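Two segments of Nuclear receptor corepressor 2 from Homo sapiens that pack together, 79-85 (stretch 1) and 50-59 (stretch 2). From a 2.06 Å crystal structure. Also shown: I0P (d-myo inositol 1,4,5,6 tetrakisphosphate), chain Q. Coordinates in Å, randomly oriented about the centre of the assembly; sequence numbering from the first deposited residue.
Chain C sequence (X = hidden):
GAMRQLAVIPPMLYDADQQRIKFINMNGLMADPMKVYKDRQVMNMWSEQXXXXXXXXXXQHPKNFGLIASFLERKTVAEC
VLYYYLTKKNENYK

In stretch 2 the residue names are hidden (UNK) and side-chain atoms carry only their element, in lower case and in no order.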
ATOM      1  N   GLU C  79      16.071  14.947   1.472  1.00 23.34           N
ATOM      2  CA  GLU C  79      16.716  15.382   0.226  1.00 24.98           C
ATOM      3  C   GLU C  79      17.801  14.385  -0.181  1.00 24.55           C
ATOM      4  O   GLU C  79      17.943  14.072  -1.359  1.00 24.98           O
ATOM      5  CB  GLU C  79      17.264  16.810   0.351  1.00 25.72           C
ATOM      6  CG  GLU C  79      16.168  17.850   0.558  1.00 27.36           C
ATOM      7  CD  GLU C  79      16.700  19.238   0.856  1.00 29.99           C
ATOM      8  OE1 GLU C  79      17.489  19.385   1.816  1.00 30.49           O
ATOM      9  OE2 GLU C  79      16.316  20.190   0.136  1.00 30.53           O
ATOM     10  N   CYS C  80      18.535  13.869   0.807  1.00 24.51           N
ATOM     11  CA  CYS C  80      19.530  12.814   0.584  1.00 24.98           C
ATOM     12  C   CYS C  80      18.915  11.542  -0.008  1.00 24.30           C
ATOM     13  O   CYS C  80      19.464  10.985  -0.963  1.00 23.67           O
ATOM     14  CB  CYS C  80      20.267  12.470   1.876  1.00 26.36           C
ATOM     15  SG  CYS C  80      21.390  13.773   2.408  1.00 29.83           S
ATOM     16  N   VAL C  81      17.803  11.074   0.575  1.00 23.50           N
ATOM     17  CA  VAL C  81      17.041   9.951  -0.006  1.00 21.64           C
ATOM     18  C   VAL C  81      16.671  10.273  -1.463  1.00 21.87           C
ATOM     19  O   VAL C  81      16.903   9.455  -2.346  1.00 21.91           O
ATOM     20  CB  VAL C  81      15.760   9.578   0.804  1.00 20.51           C
ATOM     21  CG1 VAL C  81      14.932   8.516   0.085  1.00 19.39           C
ATOM     22  CG2 VAL C  81      16.096   9.095   2.205  1.00 19.50           C
ATOM     23  N   LEU C  82      16.089  11.446  -1.707  1.00 21.16           N
ATOM     24  CA  LEU C  82      15.683  11.809  -3.060  1.00 21.92           C
ATOM     25  C   LEU C  82      16.864  11.831  -4.054  1.00 23.08           C
ATOM     26  O   LEU C  82      16.749  11.331  -5.174  1.00 23.15           O
ATOM     27  CB  LEU C  82      14.945  13.141  -3.074  1.00 20.67           C
ATOM     28  CG  LEU C  82      14.429  13.615  -4.437  1.00 21.12           C
ATOM     29  CD1 LEU C  82      13.375  12.690  -5.030  1.00 21.03           C
ATOM     30  CD2 LEU C  82      13.926  15.048  -4.369  1.00 22.12           C
ATOM     31  N   TYR C  83      17.984  12.408  -3.632  1.00 23.87           N
ATOM     32  CA  TYR C  83      19.191  12.473  -4.464  1.00 25.37           C
ATOM     33  C   TYR C  83      19.682  11.069  -4.816  1.00 24.50           C
ATOM     34  O   TYR C  83      19.982  10.792  -5.978  1.00 25.80           O
ATOM     35  CB  TYR C  83      20.290  13.281  -3.759  1.00 27.27           C
ATOM     36  CG  TYR C  83      21.615  13.324  -4.497  1.00 28.67           C
ATOM     37  CD1 TYR C  83      21.796  14.167  -5.602  1.00 29.03           C
ATOM     38  CD2 TYR C  83      22.687  12.529  -4.088  1.00 29.19           C
ATOM     39  CE1 TYR C  83      23.007  14.204  -6.284  1.00 29.89           C
ATOM     40  CE2 TYR C  83      23.902  12.565  -4.760  1.00 31.12           C
ATOM     41  CZ  TYR C  83      24.055  13.403  -5.854  1.00 30.75           C
ATOM     42  OH  TYR C  83      25.256  13.441  -6.523  1.00 32.32           O
ATOM     43  N   TYR C  84      19.727  10.189  -3.817  1.00 23.08           N
ATOM     44  CA  TYR C  84      20.129   8.797  -4.008  1.00 22.91           C
ATOM     45  C   TYR C  84      19.344   8.120  -5.129  1.00 22.95           C
ATOM     46  O   TYR C  84      19.937   7.494  -6.011  1.00 21.89           O
ATOM     47  CB  TYR C  84      19.977   8.013  -2.705  1.00 22.45           C
ATOM     48  CG  TYR C  84      20.139   6.516  -2.825  1.00 21.62           C
ATOM     49  CD1 TYR C  84      21.409   5.943  -2.903  1.00 20.99           C
ATOM     50  CD2 TYR C  84      19.029   5.661  -2.788  1.00 22.17           C
ATOM     51  CE1 TYR C  84      21.572   4.581  -2.995  1.00 20.71           C
ATOM     52  CE2 TYR C  84      19.189   4.276  -2.873  1.00 21.55           C
ATOM     53  CZ  TYR C  84      20.466   3.747  -2.981  1.00 21.51           C
ATOM     54  OH  TYR C  84      20.674   2.390  -3.058  1.00 20.57           O
ATOM     55  N   TYR C  85      18.018   8.263  -5.110  1.00 21.99           N
ATOM     56  CA  TYR C  85      17.197   7.644  -6.152  1.00 21.45           C
ATOM     57  C   TYR C  85      17.287   8.339  -7.510  1.00 22.41           C
ATOM     58  O   TYR C  85      17.184   7.687  -8.540  1.00 23.22           O
ATOM     59  CB  TYR C  85      15.750   7.526  -5.702  1.00 19.96           C
ATOM     60  CG  TYR C  85      15.541   6.402  -4.720  1.00 19.02           C
ATOM     61  CD1 TYR C  85      15.540   5.073  -5.148  1.00 19.42           C
ATOM     62  CD2 TYR C  85      15.370   6.662  -3.363  1.00 18.58           C
ATOM     63  CE1 TYR C  85      15.366   4.029  -4.248  1.00 18.88           C
ATOM     64  CE2 TYR C  85      15.184   5.630  -2.454  1.00 18.28           C
ATOM     65  CZ  TYR C  85      15.175   4.316  -2.907  1.00 18.66           C
ATOM     66  OH  TYR C  85      15.004   3.286  -2.018  1.00 18.77           O
ATOM     67  N   UNK C  50      28.779  19.288  -2.246  1.00 45.54           N
ATOM     68  CA  UNK C  50      27.685  18.484  -1.710  1.00 44.66           C
ATOM     69  C   UNK C  50      27.700  17.086  -2.331  1.00 44.94           C
ATOM     70  O   UNK C  50      27.778  16.079  -1.609  1.00 44.05           O
ATOM     71  c   UNK C  50      26.179  20.432  -1.059  1.00 47.20           C
ATOM     72  c   UNK C  50      26.348  19.193  -1.931  1.00 45.81           C
ATOM     73  c   UNK C  50      24.861  21.160  -1.270  1.00 50.01           C
ATOM     74  o   UNK C  50      24.227  21.510  -0.245  1.00 51.91           O
ATOM     75  o   UNK C  50      24.461  21.397  -2.440  1.00 50.18           O
ATOM     76  N   UNK C  51      27.664  17.037  -3.666  1.00 43.58           N
ATOM     77  CA  UNK C  51      27.752  15.783  -4.420  1.00 42.26           C
ATOM     78  C   UNK C  51      28.890  14.894  -3.918  1.00 41.87           C
ATOM     79  O   UNK C  51      28.686  13.716  -3.650  1.00 40.93           O
ATOM     80  n   UNK C  51      25.351  18.167  -9.225  1.00 45.65           N
ATOM     81  c   UNK C  51      26.670  16.566  -6.622  1.00 41.29           C
ATOM     82  c   UNK C  51      25.547  16.730  -8.890  1.00 44.11           C
ATOM     83  c   UNK C  51      26.838  16.456  -8.131  1.00 43.35           C
ATOM     84  c   UNK C  51      27.917  16.054  -5.917  1.00 41.41           C
ATOM     85  N   UNK C  52      30.079  15.470  -3.757  1.00 43.88           N
ATOM     86  CA  UNK C  52      31.255  14.695  -3.368  1.00 43.56           C
ATOM     87  C   UNK C  52      31.194  14.183  -1.919  1.00 41.29           C
ATOM     88  O   UNK C  52      31.611  13.056  -1.638  1.00 40.35           O
ATOM     89  c   UNK C  52      32.535  15.499  -3.629  1.00 47.31           C
ATOM     90  c   UNK C  52      34.446  14.001  -2.886  1.00 53.24           C
ATOM     91  o   UNK C  52      35.193  13.029  -3.114  1.00 53.71           O
ATOM     92  o   UNK C  52      34.272  14.457  -1.734  1.00 56.19           O
ATOM     93  c   UNK C  52      33.731  14.654  -4.057  1.00 50.03           C
ATOM     94  N   UNK C  53      30.669  15.006  -1.012  1.00 39.79           N
ATOM     95  CA  UNK C  53      30.496  14.609   0.397  1.00 39.49           C
ATOM     96  C   UNK C  53      29.520  13.438   0.547  1.00 37.41           C
ATOM     97  O   UNK C  53      29.775  12.501   1.308  1.00 35.43           O
ATOM     98  o   UNK C  53      30.915  16.906   1.029  1.00 42.32           O
ATOM     99  c   UNK C  53      30.046  15.796   1.269  1.00 40.49           C
ATOM    100  c   UNK C  53      30.087  15.441   2.758  1.00 40.26           C
ATOM    101  N   UNK C  54      28.410  13.493  -0.188  1.00 37.59           N
ATOM    102  CA  UNK C  54      27.440  12.391  -0.214  1.00 37.79           C
ATOM    103  C   UNK C  54      28.152  11.054  -0.473  1.00 38.22           C
ATOM    104  O   UNK C  54      28.074  10.122   0.336  1.00 36.42           O
ATOM    105  c   UNK C  54      23.145  10.703  -0.718  1.00 32.97           C
ATOM    106  c   UNK C  54      26.364  12.656  -1.284  1.00 35.76           C
ATOM    107  c   UNK C  54      25.302  11.581  -1.373  1.00 35.70           C
ATOM    108  c   UNK C  54      25.472  10.474  -2.202  1.00 33.37           C
ATOM    109  c   UNK C  54      24.122  11.685  -0.637  1.00 33.89           C
ATOM    110  c   UNK C  54      23.332   9.604  -1.549  1.00 31.54           C
ATOM    111  c   UNK C  54      24.497   9.488  -2.289  1.00 31.63           C
ATOM    112  N   UNK C  55      28.870  10.994  -1.594  1.00 42.40           N
ATOM    113  CA  UNK C  55      29.573   9.788  -2.037  1.00 44.79           C
ATOM    114  C   UNK C  55      30.510   9.188  -0.985  1.00 44.56           C
ATOM    115  O   UNK C  55      30.422   7.995  -0.678  1.00 44.72           O
ATOM    116  c   UNK C  55      33.863  10.544  -5.567  1.00 61.68           C
ATOM    117  n   UNK C  55      32.854  10.168  -4.789  1.00 59.98           N
ATOM    118  c   UNK C  55      30.911   8.843  -4.009  1.00 54.70           C
ATOM    119  n   UNK C  55      34.000  10.035  -6.788  1.00 64.59           N
ATOM    120  c   UNK C  55      31.825   9.202  -5.173  1.00 57.58           C
ATOM    121  c   UNK C  55      30.338  10.081  -3.333  1.00 48.12           C
ATOM    122  n   UNK C  55      34.739  11.432  -5.121  1.00 60.00           N
ATOM    123  N   UNK C  56      31.394  10.015  -0.430  1.00 47.34           N
ATOM    124  CA  UNK C  56      32.379   9.541   0.544  1.00 48.92           C
ATOM    125  C   UNK C  56      31.709   9.069   1.822  1.00 47.18           C
ATOM    126  O   UNK C  56      32.082   8.034   2.382  1.00 46.84           O
ATOM    127  o   UNK C  56      35.185  12.220   2.593  1.00 66.20           O
ATOM    128  o   UNK C  56      35.090  10.493   3.961  1.00 65.75           O
ATOM    129  c   UNK C  56      34.992  11.003   2.819  1.00 64.53           C
ATOM    130  c   UNK C  56      33.411  10.626   0.869  1.00 55.66           C
ATOM    131  c   UNK C  56      34.608  10.102   1.658  1.00 60.04           C
ATOM    132  N   UNK C  57      30.716   9.827   2.280  1.00 44.70           N
ATOM    133  CA  UNK C  57      29.957   9.426   3.456  1.00 43.33           C
ATOM    134  C   UNK C  57      29.142   8.171   3.182  1.00 41.88           C
ATOM    135  O   UNK C  57      28.996   7.319   4.064  1.00 42.41           O
ATOM    136  c   UNK C  57      29.072  10.571   3.960  1.00 43.51           C
ATOM    137  c   UNK C  57      29.854  11.747   4.530  1.00 44.61           C
ATOM    138  n   UNK C  57      32.456  11.995   7.307  1.00 47.47           N
ATOM    139  c   UNK C  57      30.735  11.304   5.690  1.00 45.12           C
ATOM    140  c   UNK C  57      31.762  12.366   6.045  1.00 45.96           C
ATOM    141  N   UNK C  58      28.638   8.043   1.954  1.00 40.27           N
ATOM    142  CA  UNK C  58      27.871   6.861   1.560  1.00 41.09           C
ATOM    143  C   UNK C  58      28.725   5.594   1.598  1.00 42.92           C
ATOM    144  O   UNK C  58      28.414   4.658   2.334  1.00 45.18           O
ATOM    145  c   UNK C  58      26.746   4.797  -0.877  1.00 37.94           C
ATOM    146  c   UNK C  58      24.529   3.882  -0.912  1.00 36.51           C
ATOM    147  c   UNK C  58      26.288   5.935  -0.209  1.00 38.13           C
ATOM    148  c   UNK C  58      24.935   6.027   0.098  1.00 37.22           C
ATOM    149  c   UNK C  58      24.059   5.008  -0.249  1.00 34.93           C
ATOM    150  c   UNK C  58      25.874   3.773  -1.223  1.00 36.15           C
ATOM    151  c   UNK C  58      27.239   7.039   0.170  1.00 39.55           C
ATOM    152  N   UNK C  59      29.796   5.558   0.809  1.00 45.73           N
ATOM    153  CA  UNK C  59      30.639   4.358   0.750  1.00 49.00           C
ATOM    154  C   UNK C  59      31.192   3.973   2.116  1.00 49.21           C
ATOM    155  O   UNK C  59      31.350   2.788   2.406  1.00 50.31           O
ATOM    156  c   UNK C  59      31.741   4.480  -0.310  1.00 53.58           C
ATOM    157  c   UNK C  59      31.223   4.363  -1.743  1.00 56.79           C
ATOM    158  s   UNK C  59      30.053   3.003  -2.032  1.00 60.20           S
ATOM    159  c   UNK C  59      29.469   3.384  -3.686  1.00 58.37           C
TER
HETATM  160  O21 I0P Q 501      17.023  -4.262  -9.259  1.00 29.90           O
HETATM  161  P1  I0P Q 501      18.122  -3.856  -8.301  1.00 29.39           P
HETATM  162  O41 I0P Q 501      18.743  -2.493  -8.547  1.00 27.71           O
HETATM  163  O31 I0P Q 501      19.149  -4.913  -8.019  1.00 30.31           O
HETATM  164  O11 I0P Q 501      17.310  -3.664  -6.911  1.00 27.51           O
HETATM  165  C1  I0P Q 501      17.986  -3.289  -5.713  1.00 24.46           C
HETATM  166  C6  I0P Q 501      17.173  -2.273  -4.911  1.00 23.24           C
HETATM  167  O16 I0P Q 501      16.986  -1.135  -5.734  1.00 22.96           O
HETATM  168  P6  I0P Q 501      15.528  -0.566  -6.084  1.00 25.54           P
HETATM  169  O46 I0P Q 501      14.950  -0.172  -4.736  1.00 26.61           O
HETATM  170  O26 I0P Q 501      14.763  -1.697  -6.694  1.00 24.51           O
HETATM  171  O36 I0P Q 501      15.790   0.604  -6.988  1.00 24.19           O
HETATM  172  C5  I0P Q 501      17.900  -1.895  -3.619  1.00 22.24           C
HETATM  173  O15 I0P Q 501      17.122  -0.965  -2.863  1.00 21.48           O
HETATM  174  P5  I0P Q 501      17.445   0.586  -2.636  1.00 20.64           P
HETATM  175  O45 I0P Q 501      17.729   0.699  -1.154  1.00 20.09           O
HETATM  176  O35 I0P Q 501      18.629   0.932  -3.516  1.00 21.04           O
HETATM  177  O25 I0P Q 501      16.162   1.224  -3.080  1.00 20.93           O
HETATM  178  C2  I0P Q 501      18.254  -4.551  -4.908  1.00 24.36           C
HETATM  179  O12 I0P Q 501      17.008  -5.239  -4.694  1.00 25.01           O
HETATM  180  C3  I0P Q 501      18.933  -4.202  -3.591  1.00 23.89           C
HETATM  181  O13 I0P Q 501      19.037  -5.391  -2.822  1.00 26.66           O
HETATM  182  C4  I0P Q 501      18.158  -3.156  -2.781  1.00 23.36           C
HETATM  183  O14 I0P Q 501      18.922  -2.834  -1.625  1.00 21.77           O
HETATM  184  P4  I0P Q 501      18.766  -3.573  -0.215  1.00 24.23           P
HETATM  185  O24 I0P Q 501      17.280  -3.790  -0.058  1.00 22.60           O
HETATM  186  O44 I0P Q 501      19.501  -4.890  -0.331  1.00 24.25           O
HETATM  187  O34 I0P Q 501      19.440  -2.602   0.730  1.00 22.03           O
HETATM  188  O   HOH W   1      27.184  12.154  -5.362  1.00 41.29           O

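Stretch 2 is helical throughout and crosses the helix of stretch 1 at close to a right angle.

Position 50 has three side-chain carbons, the third carrying two oxygens. It does not touch stretch 1, and both oxygens are hydrogen-bonded elsewhere in the structure. The residue is Glu50.

Position 51 has four carbons in a row ending in a nitrogen. One of the carbons lies close to Tyr83 OH. An unbranched chain ending in an amine is lysine, so this is Lys51, with CG 3.4 Å from Tyr83 OH. Water 1 links the backbone here to stretch 1: it donates to Lys51 O at 2.8 Å and is hydrogen-bonded to Tyr83 OH at 2.6 Å.

Position 52 again has three carbons, the third carrying two oxygens. Its CA-to-CB bond points away from stretch 1. It is Glu52.

Position 53 has one carbon carrying an oxygen and a second carbon. This short branched side chain is out of reach of stretch 1. It is Thr53.

Position 54 has one carbon followed by a ring of six carbons, with no oxygen. The ring meets Cys80, Tyr83 and Tyr84. A plain six-carbon ring on one carbon is phenylalanine: Phe54. Its CE2 is 3.7 Å from Cys80 O, its CD1 3.7 Å from Tyr83 CE2, and its CZ 3.9 Å from Tyr84 CB.

Position 55 has three carbons, a nitrogen, then a carbon carrying two more nitrogens. This guanidinium group identifies Arg55. The end of the side chain leads away from stretch 1, and Arg55 NH2 forms a salt bridge with Glu52 OE2 at 2.6 Å.

Position 56 has three carbons, the third carrying two oxygens, and no contact. It is Glu56.

Position 57 has four carbons in a row ending in nitrogen, also out of reach. It is Lys57.

Position 58 is another six-carbon ring on one carbon, close to the Tyr84 ring. It is Phe58, with CZ 3.7 Å from Tyr84 CE1.

Position 59 has two carbons, a sulfur and a last carbon, unbranched. It is Met59, exposed and without contact.

The contact is mainly aromatic, with no direct hydrogen bond across it. Tyr83 presents its ring edge to the face of Phe54, with the planes at 77°. The Tyr84 and Phe58 rings are nearly parallel but slid apart, so they barely overlap. Tyr84 also reaches the inositol phosphate: Tyr84 OH donates to I0P O35 at 2.6 Å.

Stretch 2, residues 50-59: EKETFREKFM
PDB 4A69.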